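Local coordinates for lipoprotein (Leptospira interrogans serogroup Icterohaemorrhagiae serovar copenhageni, PDB 6OE6) that is of unknown function but is classed as a bacterial lipoprotein, and folds as an all-beta domain of two facing sheets, at residues G14-V19 with V120-E125; V64-E69 with P91-Q96; A68-S73 with V114-D119; L79-M84 with K109-V114. All blocks are in the same frame, centred on the assembly; numbering follows the deposited sequence.

Contact 1 is the buried one, where the sheet holding 14-19 meets the sheet holding 120-125 through aromatic and aliphatic side chains. Contacts 3 and 4 belong to the second sheet: contact 3 pairs neighbouring strands by backbone hydrogen bonds, whereas contact 4 spans two strands with 70-77 between them and depends on side chains, with a sodium ion at its margin. Both use strand 108-116 and share V114, which also bonds to I121 and D122 of contact 1. Contact 2 joins two loops at the periphery, about 19 Å from the centre of the chain, by proline and valine packing; it shares A68 and E69 with contact 3 and touches it through Y116.

Contact 1: residues G14-V19 with V120-E125; sequences GEFGWV and VIDEVE
The buried interface between the two beta-sheets of the domain is built here from F16 and W18 on one side and V124 on the other. V124 CG1 sits almost exactly over the centre of the F16 ring, 3.5 Å from its centroid and 6° off the ring normal, a CH-pi contact in which the methyl is close to equidistant from all six ring carbons. It takes the crowded position between the backbone N and the carbonyl carbon (chi1 62°), and CB follows it over the same ring face, 3.7 Å from F16 CE2. W18 offers an edge instead: its CZ2 lies 3.8 Å from V124 CG1, near the indole plane, so one methyl serves a face and an edge. The strands cross at -38° with axes 8.6 Å apart, as in a beta-sandwich, and side chains rather than backbone bonds fill the gap. W18 NE1 is satisfied by T42 O. At the G14 end of the contact, D122 OD2 is hydrogen-bonded to Y58 OH and lies 3.7 Å from G14 N; D122 OD1 forms a salt bridge with R43. The same OD1 accepts E123 N at 2.9 Å through its anti lone pair, in a bent bond. I121 and D122 form a classic beta bulge opposite V114, where strand 119-129 pairs with 108-116.

Contact 2: residues V64-E69 with P91-Q96; sequences VSESAE and PNPVSQ
The flat side-chain amide of N92 takes two backbone N-H groups on its OD1: V94 N at 2.9 Å in the carbonyl plane, an Asx turn, and S95 N at 3.2 Å from above that plane. This second bond is the straighter, with an N-H...O angle of 165°. The other flat group, the E66 carboxylate, brings OE1 to 3.5 Å from P93 CD. E66 reaches it with CG anti to the backbone N (chi1 173°) and an extended chain, passing P91 O on the way and crossing P93 obliquely. Two puckered proline rings carry the rest of this loop-to-loop contact. P91 CB touches V64 CG2 at 3.6 Å, the two side chains crossing at about a right angle, and P91 CG lies 3.7 Å from S65 O. With V64 CG1 anti to the carbonyl carbon (chi1 -64°), CG2 falls in the crowded position between the backbone N and the carbonyl carbon, which brings that methyl to the proline. On P93, CB lies 3.8 Å from V64 O. Residues 65-68 form a type I beta turn, closed by A68 N to S65 O. Y116 of strand 108-116 lies against V64 and bonds S65 N through its hydroxyl, while I98 packs on P91. The two loops are thus joined by contacts of carbon with carbon and of carbon with oxygen, without directional bonds between them, and the hydrogen bonds of each turn stay within its own loop.

Contact 3: residues A68-S73 with V114-D119; sequences AETYVS and VAYEGD
V72 CG1 and V114 CG2, 4.2 Å apart, form the buried apolar end of this pairing, on the sheet face they share with T70 and Y116. On the other face Y71 CB meets A115 CB at 4.3 Å. Further along, the Y116 ring, set by CG anti to the backbone N (chi1 -172°), receives T70 OG1 at its edge, 3.3 Å from CD1. The A68 methyl comes within 3.5 Å of Y116 CE1. E117 CG also lies over one ring face, offset toward its margin. The strands run antiparallel: Y71 and A115 are the hydrogen-bonded pair, with A115 N to Y71 O nearly straight at 2.8 Å and Y71 N to A115 O at 3.0 Å, flanked by the non-hydrogen-bonded pairs T70-Y116 and V72-V114. Beyond them E117 N gives E69 O a bond lying nearly along the C=O axis, and one of two E117 conformers, bent at chi2 (-82°), curls back so that OE2 accepts E69 N at 3.0 Å from above the carboxylate plane. Residues 116-119 make the type I' turn of the hairpin into strand 119-129, and a water links G118 N to E69 O.

Contact 4: residues L79-M84 with K109-V114; sequences LGYNEM and KYLLKV. With NA (sodium ion), chain E.
K109 opens the second segment by crossing the end of Y81 at about a right angle, its CG 3.3 Å and its CE 3.5 Å from Y81 OH. That hydroxyl is hydrogen-bonded to E125, and the lysine makes a cation-pi contact with F77. Y110 comes next, turned from the Y81 side; its CE1 edge meets M84 SD at 3.7 Å. The sulfur lies in the ring plane, 85° off the normal, an edge-on Met-aromatic contact to which the methionine brings SD with CG anti to the carbonyl carbon and chi2 extended. Y110 OH bonds S106 O. L111 then rises over one face of the Y81 ring: CB stands 3.7 Å from the centroid, 14° off the normal, a CH-pi contact offset toward the rim, while L111 CD2 lies near Y81 CD2 and CG. With one face against L111 CB and its hydroxyl against the K109 chain, the Y81 ring is held from two directions. At the start of the first segment L79 O binds a sodium ion at 2.5 Å, and a water on the same ion donates to Y81 O. N82 also belongs to this metal site. Strand 70-77 runs between the two strands in the sheet, bonding N82 and M84 on one side and K109 and L111 on the other, and strand 119-129 flanks 108-116 beyond.

Contact 1: residues G14-V19 with V120-E125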
loop_
_atom_site.group_PDB
_atom_site.type_symbol
_atom_site.label_atom_id
_atom_site.label_comp_id
_atom_site.label_asym_id
_atom_site.label_seq_id
_atom_site.Cartn_x
_atom_site.Cartn_y
_atom_site.Cartn_z
ATOM N N GLY A 14 -3.304 8.544 -10.827
ATOM C CA GLY A 14 -3.217 8.980 -9.450
ATOM C C GLY A 14 -1.841 8.729 -8.865
ATOM O O GLY A 14 -0.911 8.295 -9.546
ATOM N N GLU A 15 -1.716 8.992 -7.565
ATOM C CA GLU A 15 -0.429 8.875 -6.886
ATOM C C GLU A 15 -0.605 8.222 -5.528
ATOM O O GLU A 15 -1.543 8.562 -4.800
ATOM C CB GLU A 15 0.232 10.243 -6.659
ATOM C CG GLU A 15 0.797 10.898 -7.906
ATOM C CD GLU A 15 1.414 12.256 -7.607
ATOM O OE1 GLU A 15 0.940 12.931 -6.665
ATOM O OE2 GLU A 15 2.375 12.642 -8.312
ATOM N N PHE A 16 0.324 7.327 -5.177
ATOM C CA PHE A 16 0.417 6.763 -3.828
ATOM C C PHE A 16 1.534 7.447 -3.044
ATOM O O PHE A 16 2.599 7.751 -3.594
ATOM C CB PHE A 16 0.692 5.259 -3.860
ATOM C CG PHE A 16 -0.455 4.433 -4.371
ATOM C CD1 PHE A 16 -1.446 4.002 -3.503
ATOM C CD2 PHE A 16 -0.519 4.057 -5.710
ATOM C CE1 PHE A 16 -2.518 3.223 -3.951
ATOM C CE2 PHE A 16 -1.560 3.275 -6.183
ATOM C CZ PHE A 16 -2.585 2.860 -5.298
ATOM N N GLY A 17 1.282 7.691 -1.751
ATOM C CA GLY A 17 2.299 8.200 -0.859
ATOM C C GLY A 17 2.313 7.373 0.412
ATOM O O GLY A 17 1.321 6.746 0.767
ATOM N N TRP A 18 3.460 7.384 1.101
ATOM C CA TRP A 18 3.671 6.475 2.220
ATOM C C TRP A 18 4.419 7.156 3.350
ATOM O O TRP A 18 5.247 8.042 3.126
ATOM C CB TRP A 18 4.465 5.226 1.788
ATOM C CG TRP A 18 3.973 4.667 0.483
ATOM C CD1 TRP A 18 4.276 5.122 -0.776
ATOM C CD2 TRP A 18 3.076 3.571 0.309
ATOM N NE1 TRP A 18 3.625 4.367 -1.718
ATOM C CE2 TRP A 18 2.884 3.402 -1.076
ATOM C CE3 TRP A 18 2.420 2.709 1.192
ATOM C CZ2 TRP A 18 2.053 2.411 -1.600
ATOM C CZ3 TRP A 18 1.602 1.719 0.668
ATOM C CH2 TRP A 18 1.426 1.580 -0.713
ATOM N N VAL A 19 4.140 6.706 4.573
ATOM C CA VAL A 19 4.970 7.049 5.728
ATOM C C VAL A 19 4.928 5.866 6.681
ATOM O O VAL A 19 3.913 5.172 6.776
ATOM C CB VAL A 19 4.522 8.367 6.411
ATOM C CG1 VAL A 19 3.091 8.269 6.939
ATOM C CG2 VAL A 19 5.466 8.723 7.539
ATOM N N VAL A 120 -11.608 -0.970 -10.848
ATOM C CA VAL A 120 -10.250 -0.804 -10.333
ATOM C C VAL A 120 -9.565 0.269 -11.170
ATOM O O VAL A 120 -9.513 0.174 -12.402
ATOM C CB VAL A 120 -9.470 -2.126 -10.359
ATOM C CG1 VAL A 120 -8.008 -1.885 -10.002
ATOM C CG2 VAL A 120 -10.068 -3.124 -9.380
ATOM N N ILE A 121 -9.077 1.316 -10.510
ATOM C CA ILE A 121 -8.495 2.467 -11.193
ATOM C C ILE A 121 -7.000 2.594 -10.970
ATOM O O ILE A 121 -6.351 3.377 -11.681
ATOM C CB ILE A 121 -9.188 3.785 -10.782
ATOM C CG1 ILE A 121 -9.013 4.004 -9.275
ATOM C CG2 ILE A 121 -10.655 3.789 -11.189
ATOM C CD1 ILE A 121 -9.343 5.385 -8.841
ATOM N N ASP A 122 -6.426 1.866 -10.015
ATOM C CA ASP A 122 -4.997 1.965 -9.775
ATOM C C ASP A 122 -4.600 0.838 -8.835
ATOM O O ASP A 122 -5.444 0.244 -8.158
ATOM C CB ASP A 122 -4.621 3.319 -9.177
ATOM C CG ASP A 122 -3.270 3.810 -9.636
ATOM O OD1 ASP A 122 -2.426 2.993 -10.057
ATOM O OD2 ASP A 122 -3.062 5.036 -9.580
ATOM N N GLU A 123 -3.309 0.530 -8.829
ATOM C CA GLU A 123 -2.798 -0.524 -7.967
ATOM C C GLU A 123 -1.297 -0.339 -7.819
ATOM O O GLU A 123 -0.650 0.310 -8.639
ATOM C CB GLU A 123 -3.130 -1.918 -8.523
ATOM C CG GLU A 123 -2.361 -2.289 -9.768
ATOM C CD GLU A 123 -2.915 -3.538 -10.428
ATOM O OE1 GLU A 123 -4.113 -3.537 -10.785
ATOM O OE2 GLU A 123 -2.160 -4.516 -10.578
ATOM N N VAL A 124 -0.753 -0.927 -6.760
ATOM C CA VAL A 124 0.652 -0.755 -6.402
ATOM C C VAL A 124 1.093 -1.974 -5.599
ATOM O O VAL A 124 0.323 -2.520 -4.798
ATOM C CB VAL A 124 0.867 0.557 -5.608
ATOM C CG1 VAL A 124 0.092 0.522 -4.296
ATOM C CG2 VAL A 124 2.371 0.816 -5.371
ATOM N N GLU A 125 2.322 -2.420 -5.836
ATOM C CA GLU A 125 2.927 -3.511 -5.080
ATOM C C GLU A 125 3.928 -2.993 -4.046
ATOM O O GLU A 125 4.623 -1.998 -4.274
ATOM C CB GLU A 125 3.643 -4.481 -6.021
ATOM C CG GLU A 125 2.720 -5.193 -6.987
ATOM C CD GLU A 125 3.487 -6.062 -7.969
ATOM O OE1 GLU A 125 4.163 -5.508 -8.867
ATOM O OE2 GLU A 125 3.418 -7.293 -7.825
#

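Contact 2: residues V64-E69 with P91-Q96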
loop_
_atom_site.group_PDB
_atom_site.type_symbol
_atom_site.label_atom_id
_atom_site.label_comp_id
_atom_site.label_asym_id
_atom_site.label_seq_id
_atom_site.Cartn_x
_atom_site.Cartn_y
_atom_site.Cartn_z
ATOM N N VAL A 64 -13.396 13.668 -6.973
ATOM C CA VAL A 64 -14.219 12.575 -6.475
ATOM C C VAL A 64 -15.215 13.116 -5.462
ATOM O O VAL A 64 -15.027 14.181 -4.869
ATOM C CB VAL A 64 -13.384 11.440 -5.837
ATOM C CG1 VAL A 64 -12.496 10.787 -6.865
ATOM C CG2 VAL A 64 -12.559 11.974 -4.680
ATOM N N SER A 65 -16.287 12.354 -5.268
ATOM C CA SER A 65 -17.346 12.696 -4.334
ATOM C C SER A 65 -17.199 11.888 -3.052
ATOM O O SER A 65 -16.832 10.710 -3.087
ATOM C CB SER A 65 -18.719 12.434 -4.952
ATOM O OG SER A 65 -19.733 12.579 -3.975
ATOM N N GLU A 66 -17.506 12.531 -1.923
ATOM C CA GLU A 66 -17.480 11.842 -0.638
ATOM C C GLU A 66 -18.502 10.711 -0.585
ATOM O O GLU A 66 -18.324 9.750 0.175
ATOM C CB GLU A 66 -17.715 12.853 0.487
ATOM C CG GLU A 66 -17.891 12.268 1.878
ATOM C CD GLU A 66 -17.579 13.271 2.974
ATOM O OE1 GLU A 66 -16.821 14.227 2.702
ATOM O OE2 GLU A 66 -18.092 13.111 4.103
ATOM N N SER A 67 -19.563 10.788 -1.393
ATOM C CA SER A 67 -20.601 9.766 -1.385
ATOM C C SER A 67 -20.393 8.671 -2.431
ATOM O O SER A 67 -21.154 7.697 -2.437
ATOM C CB SER A 67 -21.974 10.409 -1.594
ATOM O OG SER A 67 -22.100 10.910 -2.910
ATOM N N ALA A 68 -19.395 8.793 -3.304
ATOM C CA ALA A 68 -19.161 7.764 -4.310
ATOM C C ALA A 68 -18.570 6.511 -3.674
ATOM O O ALA A 68 -17.815 6.578 -2.699
ATOM C CB ALA A 68 -18.226 8.276 -5.406
ATOM N N GLU A 69 -18.912 5.356 -4.242
ATOM C CA GLU A 69 -18.448 4.089 -3.681
ATOM C C GLU A 69 -16.964 3.913 -3.977
ATOM O O GLU A 69 -16.574 3.713 -5.131
ATOM C CB GLU A 69 -19.251 2.921 -4.248
ATOM C CG GLU A 69 -20.692 2.862 -3.789
ATOM C CD GLU A 69 -21.201 1.436 -3.706
ATOM O OE1 GLU A 69 -20.364 0.508 -3.687
ATOM O OE2 GLU A 69 -22.431 1.239 -3.659
ATOM N N PRO A 91 -13.724 9.234 0.503
ATOM C CA PRO A 91 -12.752 10.222 0.026
ATOM C C PRO A 91 -12.932 11.571 0.704
ATOM O O PRO A 91 -14.040 11.961 1.081
ATOM C CB PRO A 91 -13.055 10.323 -1.472
ATOM C CG PRO A 91 -13.790 9.065 -1.813
ATOM C CD PRO A 91 -14.574 8.721 -0.585
ATOM N N ASN A 92 -11.815 12.269 0.889
ATOM C CA ASN A 92 -11.844 13.680 1.254
ATOM C C ASN A 92 -11.971 14.462 -0.045
ATOM O O ASN A 92 -11.044 14.425 -0.869
ATOM C CB ASN A 92 -10.577 14.071 2.003
ATOM C CG ASN A 92 -10.554 15.545 2.423
ATOM O OD1 ASN A 92 -10.946 16.422 1.666
ATOM N ND2 ASN A 92 -10.056 15.811 3.630
ATOM N N PRO A 93 -13.080 15.175 -0.277
ATOM C CA PRO A 93 -13.287 15.808 -1.584
ATOM C C PRO A 93 -12.525 17.107 -1.774
ATOM O O PRO A 93 -12.521 17.639 -2.892
ATOM C CB PRO A 93 -14.801 16.056 -1.608
ATOM C CG PRO A 93 -15.129 16.333 -0.182
ATOM C CD PRO A 93 -14.229 15.389 0.622
ATOM N N VAL A 94 -11.888 17.637 -0.738
ATOM C CA VAL A 94 -11.046 18.822 -0.906
ATOM C C VAL A 94 -9.639 18.436 -1.343
ATOM O O VAL A 94 -9.108 18.964 -2.321
ATOM C CB VAL A 94 -11.007 19.641 0.401
ATOM C CG1 VAL A 94 -10.052 20.814 0.244
ATOM C CG2 VAL A 94 -12.411 20.088 0.808
ATOM N N SER A 95 -9.012 17.523 -0.609
ATOM C CA SER A 95 -7.680 17.046 -0.955
ATOM C C SER A 95 -7.698 15.982 -2.050
ATOM O O SER A 95 -6.635 15.681 -2.605
ATOM C CB SER A 95 -6.969 16.502 0.296
ATOM O OG SER A 95 -7.737 15.505 0.950
ATOM N N GLN A 96 -8.873 15.440 -2.384
ATOM C CA GLN A 96 -9.022 14.387 -3.392
ATOM C C GLN A 96 -8.181 13.164 -3.021
ATOM O O GLN A 96 -7.416 12.637 -3.830
ATOM C CB GLN A 96 -8.679 14.898 -4.793
ATOM C CG GLN A 96 -9.552 16.052 -5.258
ATOM C CD GLN A 96 -9.329 16.400 -6.729
ATOM O OE1 GLN A 96 -8.831 15.579 -7.506
ATOM N NE2 GLN A 96 -9.693 17.621 -7.110
#

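Contact 3: residues A68-S73 with V114-D119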
loop_
_atom_site.group_PDB
_atom_site.type_symbol
_atom_site.label_atom_id
_atom_site.label_comp_id
_atom_site.label_asym_id
_atom_site.label_seq_id
_atom_site.Cartn_x
_atom_site.Cartn_y
_atom_site.Cartn_z
ATOM N N ALA A 68 -19.395 8.793 -3.304
ATOM C CA ALA A 68 -19.161 7.764 -4.310
ATOM C C ALA A 68 -18.570 6.511 -3.674
ATOM O O ALA A 68 -17.815 6.578 -2.699
ATOM C CB ALA A 68 -18.226 8.276 -5.406
ATOM N N GLU A 69 -18.912 5.356 -4.242
ATOM C CA GLU A 69 -18.448 4.089 -3.681
ATOM C C GLU A 69 -16.964 3.913 -3.977
ATOM O O GLU A 69 -16.574 3.713 -5.131
ATOM C CB GLU A 69 -19.251 2.921 -4.248
ATOM C CG GLU A 69 -20.692 2.862 -3.789
ATOM C CD GLU A 69 -21.201 1.436 -3.706
ATOM O OE1 GLU A 69 -20.364 0.508 -3.687
ATOM O OE2 GLU A 69 -22.431 1.239 -3.659
ATOM N N THR A 70 -16.136 3.978 -2.937
ATOM C CA THR A 70 -14.700 3.772 -3.060
ATOM C C THR A 70 -14.278 2.614 -2.166
ATOM O O THR A 70 -14.754 2.484 -1.034
ATOM C CB THR A 70 -13.932 5.046 -2.678
ATOM O OG1 THR A 70 -14.466 6.151 -3.409
ATOM C CG2 THR A 70 -12.474 4.924 -3.024
ATOM N N TYR A 71 -13.402 1.754 -2.685
ATOM C CA TYR A 71 -12.886 0.634 -1.916
ATOM C C TYR A 71 -11.389 0.519 -2.150
ATOM O O TYR A 71 -10.868 0.933 -3.189
ATOM C CB TYR A 71 -13.530 -0.704 -2.300
ATOM C CG TYR A 71 -14.987 -0.847 -1.900
ATOM C CD1 TYR A 71 -15.345 -1.492 -0.721
ATOM C CD2 TYR A 71 -15.994 -0.348 -2.707
ATOM C CE1 TYR A 71 -16.669 -1.632 -0.353
ATOM C CE2 TYR A 71 -17.320 -0.479 -2.350
ATOM C CZ TYR A 71 -17.652 -1.121 -1.169
ATOM O OH TYR A 71 -18.970 -1.258 -0.803
ATOM N N VAL A 72 -10.700 -0.066 -1.172
ATOM C CA VAL A 72 -9.382 -0.638 -1.414
ATOM C C VAL A 72 -9.467 -2.127 -1.140
ATOM O O VAL A 72 -10.325 -2.594 -0.381
ATOM C CB VAL A 72 -8.284 -0.002 -0.544
ATOM C CG1 VAL A 72 -8.140 1.481 -0.912
ATOM C CG2 VAL A 72 -8.617 -0.179 0.951
ATOM N N SER A 73 -8.548 -2.872 -1.758
ATOM C CA SER A 73 -8.309 -4.252 -1.367
ATOM C C SER A 73 -6.812 -4.458 -1.232
ATOM O O SER A 73 -6.001 -3.797 -1.889
ATOM C CB SER A 73 -8.909 -5.243 -2.364
ATOM O OG SER A 73 -8.121 -5.331 -3.526
ATOM N N VAL A 114 -7.103 0.134 -5.736
ATOM C CA VAL A 114 -8.061 1.196 -5.436
ATOM C C VAL A 114 -9.208 1.086 -6.436
ATOM O O VAL A 114 -8.974 1.028 -7.648
ATOM C CB VAL A 114 -7.417 2.593 -5.503
ATOM C CG1 VAL A 114 -8.515 3.674 -5.274
ATOM C CG2 VAL A 114 -6.262 2.747 -4.497
ATOM N N ALA A 115 -10.441 1.033 -5.930
ATOM C CA ALA A 115 -11.624 0.944 -6.772
ATOM C C ALA A 115 -12.493 2.173 -6.567
ATOM O O ALA A 115 -12.674 2.636 -5.437
ATOM C CB ALA A 115 -12.435 -0.318 -6.471
ATOM N N TYR A 116 -13.030 2.693 -7.667
ATOM C CA TYR A 116 -13.898 3.861 -7.638
ATOM C C TYR A 116 -15.084 3.564 -8.534
ATOM O O TYR A 116 -14.902 3.253 -9.715
ATOM C CB TYR A 116 -13.154 5.117 -8.101
ATOM C CG TYR A 116 -13.941 6.400 -7.914
ATOM C CD1 TYR A 116 -14.154 6.921 -6.643
ATOM C CD2 TYR A 116 -14.454 7.085 -8.997
ATOM C CE1 TYR A 116 -14.867 8.093 -6.457
ATOM C CE2 TYR A 116 -15.173 8.257 -8.825
ATOM C CZ TYR A 116 -15.377 8.756 -7.550
ATOM O OH TYR A 116 -16.091 9.927 -7.360
ATOM N N GLU A 117 -16.288 3.619 -7.954
ATOM C CA GLU A 117 -17.536 3.451 -8.702
ATOM C C GLU A 117 -17.530 2.164 -9.527
ATOM O O GLU A 117 -17.989 2.132 -10.671
ATOM C CB GLU A 117 -17.807 4.669 -9.588
ATOM C CG GLU A 117 -17.907 5.980 -8.816
ATOM C CD GLU A 117 -19.279 6.210 -8.198
ATOM O OE1 GLU A 117 -20.029 7.058 -8.723
ATOM O OE2 GLU A 117 -19.611 5.547 -7.193
ATOM N N GLY A 118 -16.993 1.091 -8.940
ATOM C CA GLY A 118 -17.048 -0.229 -9.524
ATOM C C GLY A 118 -15.797 -0.684 -10.253
ATOM O O GLY A 118 -15.604 -1.894 -10.410
ATOM N N ASP A 119 -14.951 0.236 -10.704
ATOM C CA ASP A 119 -13.780 -0.104 -11.504
ATOM C C ASP A 119 -12.509 -0.002 -10.672
ATOM O O ASP A 119 -12.342 0.941 -9.889
ATOM C CB ASP A 119 -13.655 0.820 -12.717
ATOM C CG ASP A 119 -14.948 0.942 -13.496
ATOM O OD1 ASP A 119 -15.653 -0.078 -13.644
ATOM O OD2 ASP A 119 -15.259 2.061 -13.951
HETATM O O HOH W 1 -16.135 1.119 -5.981
#

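Contact 4: residues L79-M84 with K109-V114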
loop_
_atom_site.group_PDB
_atom_site.type_symbol
_atom_site.label_atom_id
_atom_site.label_comp_id
_atom_site.label_asym_id
_atom_site.label_seq_id
_atom_site.Cartn_x
_atom_site.Cartn_y
_atom_site.Cartn_z
ATOM N N LEU A 79 0.389 -18.492 -4.169
ATOM C CA LEU A 79 0.488 -18.984 -5.552
ATOM C C LEU A 79 -0.223 -17.940 -6.403
ATOM O O LEU A 79 -1.376 -18.093 -6.809
ATOM C CB LEU A 79 -0.114 -20.375 -5.712
ATOM C CG LEU A 79 0.490 -21.447 -4.794
ATOM C CD1 LEU A 79 0.005 -22.836 -5.234
ATOM C CD2 LEU A 79 2.025 -21.387 -4.735
ATOM N N GLY A 80 0.477 -16.829 -6.645
ATOM C CA GLY A 80 -0.175 -15.642 -7.176
ATOM C C GLY A 80 -0.850 -14.866 -6.055
ATOM O O GLY A 80 -0.873 -15.280 -4.898
ATOM N N TYR A 81 -1.393 -13.697 -6.405
ATOM C CA TYR A 81 -2.018 -12.847 -5.391
ATOM C C TYR A 81 -3.370 -13.398 -4.976
ATOM O O TYR A 81 -4.162 -13.820 -5.822
ATOM C CB TYR A 81 -2.206 -11.429 -5.931
ATOM C CG TYR A 81 -0.930 -10.633 -5.887
ATOM C CD1 TYR A 81 -0.382 -10.264 -4.665
ATOM C CD2 TYR A 81 -0.287 -10.239 -7.044
ATOM C CE1 TYR A 81 0.802 -9.547 -4.613
ATOM C CE2 TYR A 81 0.887 -9.502 -6.999
ATOM C CZ TYR A 81 1.403 -9.142 -5.756
ATOM O OH TYR A 81 2.578 -8.419 -5.698
ATOM N N ASN A 82 -3.640 -13.362 -3.672
ATOM C CA ASN A 82 -4.927 -13.767 -3.118
ATOM C C ASN A 82 -5.456 -12.606 -2.296
ATOM O O ASN A 82 -4.740 -12.086 -1.438
ATOM C CB ASN A 82 -4.812 -15.004 -2.232
ATOM C CG ASN A 82 -4.196 -16.183 -2.962
ATOM O OD1 ASN A 82 -3.268 -16.821 -2.466
ATOM N ND2 ASN A 82 -4.697 -16.460 -4.151
ATOM N N GLU A 83 -6.711 -12.230 -2.551
ATOM C CA GLU A 83 -7.297 -11.087 -1.865
ATOM C C GLU A 83 -7.445 -11.401 -0.387
ATOM O O GLU A 83 -7.957 -12.466 -0.017
ATOM C CB GLU A 83 -8.661 -10.760 -2.467
ATOM C CG GLU A 83 -9.336 -9.539 -1.863
ATOM C CD GLU A 83 -10.625 -9.221 -2.568
ATOM O OE1 GLU A 83 -11.646 -9.806 -2.169
ATOM O OE2 GLU A 83 -10.599 -8.401 -3.510
ATOM N N MET A 84 -7.012 -10.463 0.461
ATOM C CA MET A 84 -7.186 -10.626 1.906
ATOM C C MET A 84 -8.565 -10.156 2.335
ATOM O O MET A 84 -9.288 -10.853 3.062
ATOM C CB MET A 84 -6.115 -9.833 2.660
ATOM C CG MET A 84 -4.714 -10.315 2.304
ATOM S SD MET A 84 -3.378 -9.254 2.837
ATOM C CE MET A 84 -3.619 -9.193 4.611
ATOM N N LYS A 109 4.838 -10.291 -0.096
ATOM C CA LYS A 109 4.608 -9.376 -1.201
ATOM C C LYS A 109 3.118 -9.083 -1.260
ATOM O O LYS A 109 2.306 -10.009 -1.183
ATOM C CB LYS A 109 5.108 -10.004 -2.516
ATOM C CG LYS A 109 5.120 -9.027 -3.698
ATOM C CD LYS A 109 5.934 -9.611 -4.885
ATOM C CE LYS A 109 5.207 -10.762 -5.562
ATOM N NZ LYS A 109 5.950 -11.315 -6.755
ATOM N N TYR A 110 2.767 -7.803 -1.407
ATOM C CA TYR A 110 1.385 -7.343 -1.312
ATOM C C TYR A 110 1.023 -6.467 -2.493
ATOM O O TYR A 110 1.879 -5.795 -3.081
ATOM C CB TYR A 110 1.137 -6.515 -0.015
ATOM C CG TYR A 110 1.309 -7.378 1.221
ATOM C CD1 TYR A 110 0.208 -8.061 1.747
ATOM C CD2 TYR A 110 2.566 -7.556 1.809
ATOM C CE1 TYR A 110 0.338 -8.889 2.837
ATOM C CE2 TYR A 110 2.707 -8.374 2.922
ATOM C CZ TYR A 110 1.571 -9.031 3.426
ATOM O OH TYR A 110 1.670 -9.859 4.516
ATOM N N LEU A 111 -0.277 -6.471 -2.808
ATOM C CA LEU A 111 -0.847 -5.711 -3.910
ATOM C C LEU A 111 -2.029 -4.940 -3.352
ATOM O O LEU A 111 -2.996 -5.541 -2.860
ATOM C CB LEU A 111 -1.297 -6.635 -5.052
ATOM C CG LEU A 111 -1.979 -5.986 -6.264
ATOM C CD1 LEU A 111 -1.004 -5.032 -6.959
ATOM C CD2 LEU A 111 -2.509 -7.059 -7.225
ATOM N N LEU A 112 -1.960 -3.622 -3.452
ATOM C CA LEU A 112 -3.021 -2.732 -2.967
ATOM C C LEU A 112 -3.740 -2.200 -4.197
ATOM O O LEU A 112 -3.095 -1.654 -5.093
ATOM C CB LEU A 112 -2.414 -1.585 -2.157
ATOM C CG LEU A 112 -3.311 -0.410 -1.750
ATOM C CD1 LEU A 112 -4.483 -0.896 -0.876
ATOM C CD2 LEU A 112 -2.440 0.592 -0.984
ATOM N N LYS A 113 -5.057 -2.392 -4.258
ATOM C CA LYS A 113 -5.862 -1.912 -5.373
ATOM C C LYS A 113 -6.819 -0.840 -4.873
ATOM O O LYS A 113 -7.300 -0.909 -3.743
ATOM C CB LYS A 113 -6.679 -3.043 -5.999
ATOM C CG LYS A 113 -5.846 -4.192 -6.629
ATOM C CD LYS A 113 -6.766 -5.233 -7.199
ATOM C CE LYS A 113 -5.991 -6.465 -7.653
ATOM N NZ LYS A 113 -6.889 -7.370 -8.392
ATOM N N VAL A 114 -7.103 0.134 -5.736
ATOM C CA VAL A 114 -8.061 1.196 -5.436
ATOM C C VAL A 114 -9.208 1.086 -6.436
ATOM O O VAL A 114 -8.974 1.028 -7.648
ATOM C CB VAL A 114 -7.417 2.593 -5.503
ATOM C CG1 VAL A 114 -8.515 3.674 -5.274
ATOM C CG2 VAL A 114 -6.262 2.747 -4.497
HETATM NA NA NA E . -3.822 -18.045 -6.254
HETATM O O HOH W 2 -3.740 -15.929 -7.396
#